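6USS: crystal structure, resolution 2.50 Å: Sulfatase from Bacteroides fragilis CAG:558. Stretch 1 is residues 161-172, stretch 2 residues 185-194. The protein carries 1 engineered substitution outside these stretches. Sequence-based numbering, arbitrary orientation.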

ATOM      1  N   ILE A 161      -3.347   6.639  -6.293  1.00 13.13           N
ATOM      2  CA  ILE A 161      -3.553   7.520  -5.150  1.00 13.84           C
ATOM      3  C   ILE A 161      -5.028   7.503  -4.782  1.00 18.66           C
ATOM      4  O   ILE A 161      -5.884   7.732  -5.646  1.00 16.57           O
ATOM      5  N   HIS A 162      -5.317   7.260  -3.499  1.00 15.64           N
ATOM      6  CA  HIS A 162      -6.652   7.415  -2.933  1.00 15.66           C
ATOM      7  C   HIS A 162      -6.703   8.602  -1.974  1.00 15.96           C
ATOM      8  O   HIS A 162      -5.860   8.732  -1.072  1.00 15.93           O
ATOM      9  N   CYS A 163      -7.735   9.429  -2.127  1.00 15.33           N
ATOM     10  CA  CYS A 163      -7.881  10.622  -1.310  1.00 16.26           C
ATOM     11  C   CYS A 163      -9.346  10.813  -0.951  1.00 19.29           C
ATOM     12  O   CYS A 163     -10.180  11.031  -1.841  1.00 20.39           O
ATOM     13  N   GLY A 164      -9.651  10.733   0.346  1.00 19.00           N
ATOM     14  CA  GLY A 164     -11.017  10.929   0.807  1.00 16.76           C
ATOM     15  C   GLY A 164     -11.771   9.685   1.258  1.00 18.51           C
ATOM     16  O   GLY A 164     -11.207   8.802   1.915  1.00 16.73           O
ATOM     17  N   LYS A 165     -13.060   9.627   0.920  1.00 16.21           N
ATOM     18  CA  LYS A 165     -13.938   8.552   1.372  1.00 16.13           C
ATOM     19  C   LYS A 165     -13.649   7.262   0.614  1.00 19.26           C
ATOM     20  O   LYS A 165     -13.789   7.208  -0.611  1.00 19.99           O
ATOM     21  N   ALA A 166     -13.250   6.217   1.340  1.00 17.53           N
ATOM     22  CA  ALA A 166     -13.023   4.907   0.721  1.00 16.67           C
ATOM     23  C   ALA A 166     -14.282   4.060   0.875  1.00 19.58           C
ATOM     24  O   ALA A 166     -14.985   3.794  -0.105  1.00 18.56           O
ATOM     25  N   HIS A 167     -14.578   3.633   2.102  1.00 22.23           N
ATOM     26  CA  HIS A 167     -15.847   2.979   2.403  1.00 20.56           C
ATOM     27  C   HIS A 167     -16.024   1.700   1.570  1.00 19.14           C
ATOM     28  O   HIS A 167     -17.075   1.452   0.987  1.00 18.71           O
ATOM     29  N   PHE A 168     -14.962   0.891   1.496  1.00 17.49           N
ATOM     30  CA  PHE A 168     -14.955  -0.346   0.713  1.00 15.53           C
ATOM     31  C   PHE A 168     -15.143  -1.596   1.558  1.00 22.27           C
ATOM     32  O   PHE A 168     -15.619  -2.613   1.040  1.00 21.04           O
ATOM     33  N   GLY A 169     -14.731  -1.558   2.827  1.00 20.92           N
ATOM     34  CA  GLY A 169     -14.839  -2.711   3.697  1.00 17.93           C
ATOM     35  C   GLY A 169     -15.184  -2.272   5.105  1.00 19.03           C
ATOM     36  O   GLY A 169     -14.917  -1.136   5.510  1.00 22.55           O
ATOM     37  N   ALA A 170     -15.806  -3.182   5.844  1.00 15.91           N
ATOM     38  CA  ALA A 170     -16.189  -2.846   7.203  1.00 18.85           C
ATOM     39  C   ALA A 170     -14.941  -2.641   8.048  1.00 16.98           C
ATOM     40  O   ALA A 170     -13.848  -3.083   7.692  1.00 18.94           O
ATOM     41  N   VAL A 171     -15.110  -1.947   9.175  1.00 16.22           N
ATOM     42  CA  VAL A 171     -13.984  -1.737  10.080  1.00 20.06           C
ATOM     43  C   VAL A 171     -13.438  -3.088  10.538  1.00 21.84           C
ATOM     44  O   VAL A 171     -14.195  -4.048  10.754  1.00 19.31           O
ATOM     45  N   ASN A 172     -12.103  -3.181  10.636  1.00 16.62           N
ATOM     46  CA  ASN A 172     -11.403  -4.421  11.021  1.00 19.56           C
ATOM     47  C   ASN A 172     -11.680  -5.593  10.075  1.00 22.92           C
ATOM     48  O   ASN A 172     -11.690  -6.754  10.505  1.00 19.11           O
ATOM     49  N   VAL A 185      -0.894   5.170  -2.263  1.00 16.33           N
ATOM     50  CA  VAL A 185      -0.979   6.361  -1.424  1.00 17.07           C
ATOM     51  C   VAL A 185      -2.409   6.482  -0.899  1.00 15.95           C
ATOM     52  O   VAL A 185      -3.369   6.397  -1.676  1.00 14.72           O
ATOM     53  N   ASN A 186      -2.548   6.683   0.416  1.00 15.11           N
ATOM     54  CA  ASN A 186      -3.853   6.824   1.067  1.00 20.49           C
ATOM     55  C   ASN A 186      -3.900   8.134   1.842  1.00 21.37           C
ATOM     56  O   ASN A 186      -3.096   8.341   2.757  1.00 20.01           O
ATOM     57  N   ILE A 187      -4.850   8.999   1.495  1.00 15.10           N
ATOM     58  CA  ILE A 187      -5.167  10.187   2.278  1.00 14.12           C
ATOM     59  C   ILE A 187      -6.591  10.021   2.806  1.00 18.88           C
ATOM     60  O   ILE A 187      -7.560  10.033   2.027  1.00 17.18           O
ATOM     61  N   ALA A 188      -6.714   9.852   4.125  1.00 15.41           N
ATOM     62  CA  ALA A 188      -7.973   9.926   4.876  1.00 18.52           C
ATOM     63  C   ALA A 188      -8.934   8.766   4.601  1.00 18.03           C
ATOM     64  O   ALA A 188     -10.112   8.835   4.998  1.00 18.22           O
ATOM     65  N   GLY A 189      -8.482   7.704   3.942  1.00 14.19           N
ATOM     66  CA  GLY A 189      -9.371   6.624   3.554  1.00 15.50           C
ATOM     67  C   GLY A 189      -9.424   5.546   4.615  1.00 19.88           C
ATOM     68  O   GLY A 189      -8.389   5.017   5.028  1.00 21.42           O
ATOM     69  N   HIS A 190     -10.634   5.221   5.056  1.00 21.83           N
ATOM     70  CA  HIS A 190     -10.802   4.126   6.004  1.00 21.93           C
ATOM     71  C   HIS A 190     -12.164   3.489   5.751  1.00 20.56           C
ATOM     72  O   HIS A 190     -12.714   3.591   4.650  1.00 22.37           O
ATOM     73  N   ALA A 191     -12.703   2.817   6.770  1.00 21.36           N
ATOM     74  CA  ALA A 191     -13.989   2.138   6.636  1.00 24.62           C
ATOM     75  C   ALA A 191     -15.169   3.084   6.739  1.00 22.85           C
ATOM     76  O   ALA A 191     -16.277   2.715   6.334  1.00 22.91           O
ATOM     77  N   GLY A 192     -14.965   4.282   7.282  1.00 21.22           N
ATOM     78  CA  GLY A 192     -16.044   5.240   7.412  1.00 21.37           C
ATOM     79  C   GLY A 192     -16.633   5.730   6.098  1.00 25.54           C
ATOM     80  O   GLY A 192     -15.911   6.164   5.187  1.00 27.13           O
ATOM     81  N   GLY A 193     -17.959   5.677   5.998  1.00 26.95           N
ATOM     82  CA  GLY A 193     -18.661   6.249   4.867  1.00 21.95           C
ATOM     83  C   GLY A 193     -19.143   7.663   5.126  1.00 25.98           C
ATOM     84  O   GLY A 193     -19.591   8.340   4.196  1.00 30.33           O
ATOM     85  N   GLY A 194     -19.087   8.123   6.377  1.00 22.84           N
ATOM     86  CA  GLY A 194     -19.469   9.497   6.669  1.00 22.89           C
ATOM     87  C   GLY A 194     -18.335  10.276   7.297  1.00 24.57           C
ATOM     88  O   GLY A 194     -17.177   9.859   7.194  1.00 22.21           O
TER

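The two stretches begin as neighbouring parallel strands, 161-164 and 185-187, and continue as loops that stay in contact, burying 689 Å² in all. Three residues of the second stretch, Ala-191, Ile-187 and Gly-193, have the most surface covered by the partner, and each marks a different kind of packing.

Ile-187 belongs to the sheet. Its backbone ties the strands together: Ile-187 N donates to His-162 O (2.8 Å), and Ile-187 O accepts from Gly-164 N (2.8 Å), while His-162 N reaches Val-185 O (2.8 Å) one step earlier. Residues paired across the ladder send their side chains to the same face. Ile-187, with chi1 m and chi2 t, lies beside Cys-163, whose chi1 is t, and CG2 of Ile-187 is 4.0 Å from SG of Cys-163. On that same face Ile-161 (m, t) meets Val-185 (t), with Ile-161 CG2 3.9 Å from Val-185 CG1, so this side of the ladder is apolar.

The other face carries His-162 and Asn-186, both with chi1 t, and here the polar side chains touch across the strands but hydrogen-bond within their own stretches. The ring of His-162 turns its edge to the partner, with CD2 3.3 Å from Asn-186 OD1 and NE2 3.4 Å from Gly-189 CA. His-162 NE2 donates to Gly-164 O within its own stretch (2.8 Å). Asn-186 is likewise held locally: its OD1 accepts from Gly-189 N (2.9 Å) and its ND2 donates to Gly-189 O (3.0 Å), bracing the turn that follows the strand. The absence of a side chain at Gly-189 matters, since a CB there would lie 2.5 Å from His-162 NE2.

Ala-191 has the largest covered area. Its CA-to-CB bond points sideways, yet Ala-191 CB lies 3.2 Å from Gly-169 O and 3.5 Å from Val-171 N; the CB atoms of Ala-191 and Val-171 (chi1 p) are 4.0 Å apart. Just before it, His-190 O accepts from His-167 N (3.2 Å) and lies 3.5 Å from the CB of Ala-166, whose CA-to-CB bond points toward the second stretch.

Gly-193 packs against one face of the His-167 ring (chi1 t). Its CA sits 3.4 Å from the centroid of the His-167 ring and 12° off the normal, a CH-pi contact over one face. A CB on Gly-193 would come within 2.4 Å of His-167 CE1, so the bare backbone permits this approach. Lys-165 starts away from the partner but, extended with all four chi angles t, brings NZ back to donate to Gly-193 O (2.9 Å), although the position of NZ is less certain.

Waters also bridge the loops. Water 1 accepts from Ala-166 N (2.8 Å) and His-190 N (2.9 Å) and donates to Gly-192 O (3.1 Å), linking three backbone groups. Water 2 accepts from Phe-168 N (2.7 Å) and makes a weak bond to His-190 O (3.3 Å).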

ATOM      1  CB  ILE A 161      -3.121   8.966  -5.452  1.00 15.58           C
ATOM      2  CG1 ILE A 161      -1.687   9.017  -5.958  1.00 17.15           C
ATOM      3  CG2 ILE A 161      -3.321   9.850  -4.234  1.00 11.98           C
ATOM      4  CD1 ILE A 161      -1.334  10.335  -6.587  1.00 15.93           C
ATOM      5  CB  HIS A 162      -7.129   6.176  -2.171  1.00 14.04           C
ATOM      6  CG  HIS A 162      -8.350   6.448  -1.350  1.00 13.47           C
ATOM      7  ND1 HIS A 162      -9.623   6.436  -1.885  1.00 16.71           N
ATOM      8  CD2 HIS A 162      -8.486   6.867  -0.070  1.00 14.93           C
ATOM      9  CE1 HIS A 162     -10.496   6.768  -0.947  1.00 16.99           C
ATOM     10  NE2 HIS A 162      -9.832   7.034   0.163  1.00 20.16           N
ATOM     11  CB  CYS A 163      -7.341  11.838  -2.060  1.00 15.14           C
ATOM     12  SG  CYS A 163      -7.484  13.372  -1.104  1.00 24.33           S
ATOM     13  CB  LYS A 165     -15.398   8.957   1.184  1.00 15.95           C
ATOM     14  CG  LYS A 165     -16.370   7.800   1.141  1.00 17.22           C
ATOM     15  CD  LYS A 165     -17.750   8.267   1.563  1.00 19.14           C
ATOM     16  CE  LYS A 165     -18.804   7.221   1.236  1.00 20.55           C
ATOM     17  NZ  LYS A 165     -20.164   7.777   1.436  1.00 17.89           N
ATOM     18  CB  ALA A 166     -11.789   4.237   1.327  1.00 15.44           C
ATOM     19  CB  HIS A 167     -16.989   3.977   2.181  1.00 17.50           C
ATOM     20  CG  HIS A 167     -18.291   3.585   2.809  1.00 24.32           C
ATOM     21  ND1 HIS A 167     -19.511   4.067   2.366  1.00 27.22           N
ATOM     22  CD2 HIS A 167     -18.568   2.765   3.848  1.00 22.29           C
ATOM     23  CE1 HIS A 167     -20.481   3.557   3.106  1.00 19.07           C
ATOM     24  NE2 HIS A 167     -19.935   2.769   4.015  1.00 19.90           N
ATOM     25  CB  PHE A 168     -13.632  -0.523  -0.045  1.00 15.38           C
ATOM     26  CG  PHE A 168     -13.377   0.507  -1.115  1.00 17.67           C
ATOM     27  CD1 PHE A 168     -14.316   0.758  -2.114  1.00 13.81           C
ATOM     28  CD2 PHE A 168     -12.176   1.221  -1.128  1.00 16.21           C
ATOM     29  CE1 PHE A 168     -14.069   1.714  -3.104  1.00 17.37           C
ATOM     30  CE2 PHE A 168     -11.918   2.177  -2.123  1.00 20.40           C
ATOM     31  CZ  PHE A 168     -12.863   2.428  -3.106  1.00 17.00           C
ATOM     32  CB  ALA A 170     -17.077  -3.939   7.804  1.00 16.29           C
ATOM     33  CB  VAL A 171     -14.409  -0.848  11.263  1.00 18.13           C
ATOM     34  CG1 VAL A 171     -15.210  -1.642  12.309  1.00 13.06           C
ATOM     35  CG2 VAL A 171     -13.186  -0.178  11.883  1.00 15.48           C
ATOM     36  CB  ASN A 172     -11.729  -4.845  12.455  1.00 16.76           C
ATOM     37  CG  ASN A 172     -11.254  -3.842  13.468  1.00 19.33           C
ATOM     38  OD1 ASN A 172     -10.139  -3.325  13.365  1.00 21.79           O
ATOM     39  ND2 ASN A 172     -12.091  -3.552  14.459  1.00 17.48           N
ATOM     40  CB  VAL A 185      -0.578   7.633  -2.201  1.00 15.38           C
ATOM     41  CG1 VAL A 185      -0.844   8.891  -1.365  1.00 12.28           C
ATOM     42  CG2 VAL A 185       0.889   7.554  -2.642  1.00 12.81           C
ATOM     43  CB  ASN A 186      -4.145   5.648   2.014  1.00 19.86           C
ATOM     44  CG  ASN A 186      -5.463   5.819   2.778  1.00 19.43           C
ATOM     45  OD1 ASN A 186      -6.296   6.653   2.416  1.00 13.90           O
ATOM     46  ND2 ASN A 186      -5.663   5.015   3.822  1.00 17.52           N
ATOM     47  CB  ILE A 187      -5.034  11.480   1.461  1.00 20.04           C
ATOM     48  CG1 ILE A 187      -3.591  11.681   0.977  1.00 17.31           C
ATOM     49  CG2 ILE A 187      -5.509  12.678   2.272  1.00 14.92           C
ATOM     50  CD1 ILE A 187      -3.477  12.647  -0.225  1.00 12.86           C
ATOM     51  CB  ALA A 188      -8.692  11.257   4.617  1.00 15.29           C
ATOM     52  CB  HIS A 190     -10.604   4.635   7.444  1.00 20.45           C
ATOM     53  CG  HIS A 190     -11.606   5.664   7.874  1.00 26.36           C
ATOM     54  ND1 HIS A 190     -12.397   5.508   8.995  1.00 22.44           N
ATOM     55  CD2 HIS A 190     -11.937   6.866   7.344  1.00 22.15           C
ATOM     56  CE1 HIS A 190     -13.174   6.567   9.135  1.00 20.18           C
ATOM     57  NE2 HIS A 190     -12.916   7.406   8.146  1.00 20.77           N
ATOM     58  CB  ALA A 191     -14.140   1.054   7.705  1.00 19.32           C
TER
HETATM   59  O   HOH W   1     -13.021   6.501   4.131  1.00 22.46           O
HETATM   60  O   HOH W   2     -12.502   0.976   2.621  1.00 25.31           O
HETATM   61  O   HOH W   3     -17.421   0.246   5.911  1.00 10.49           O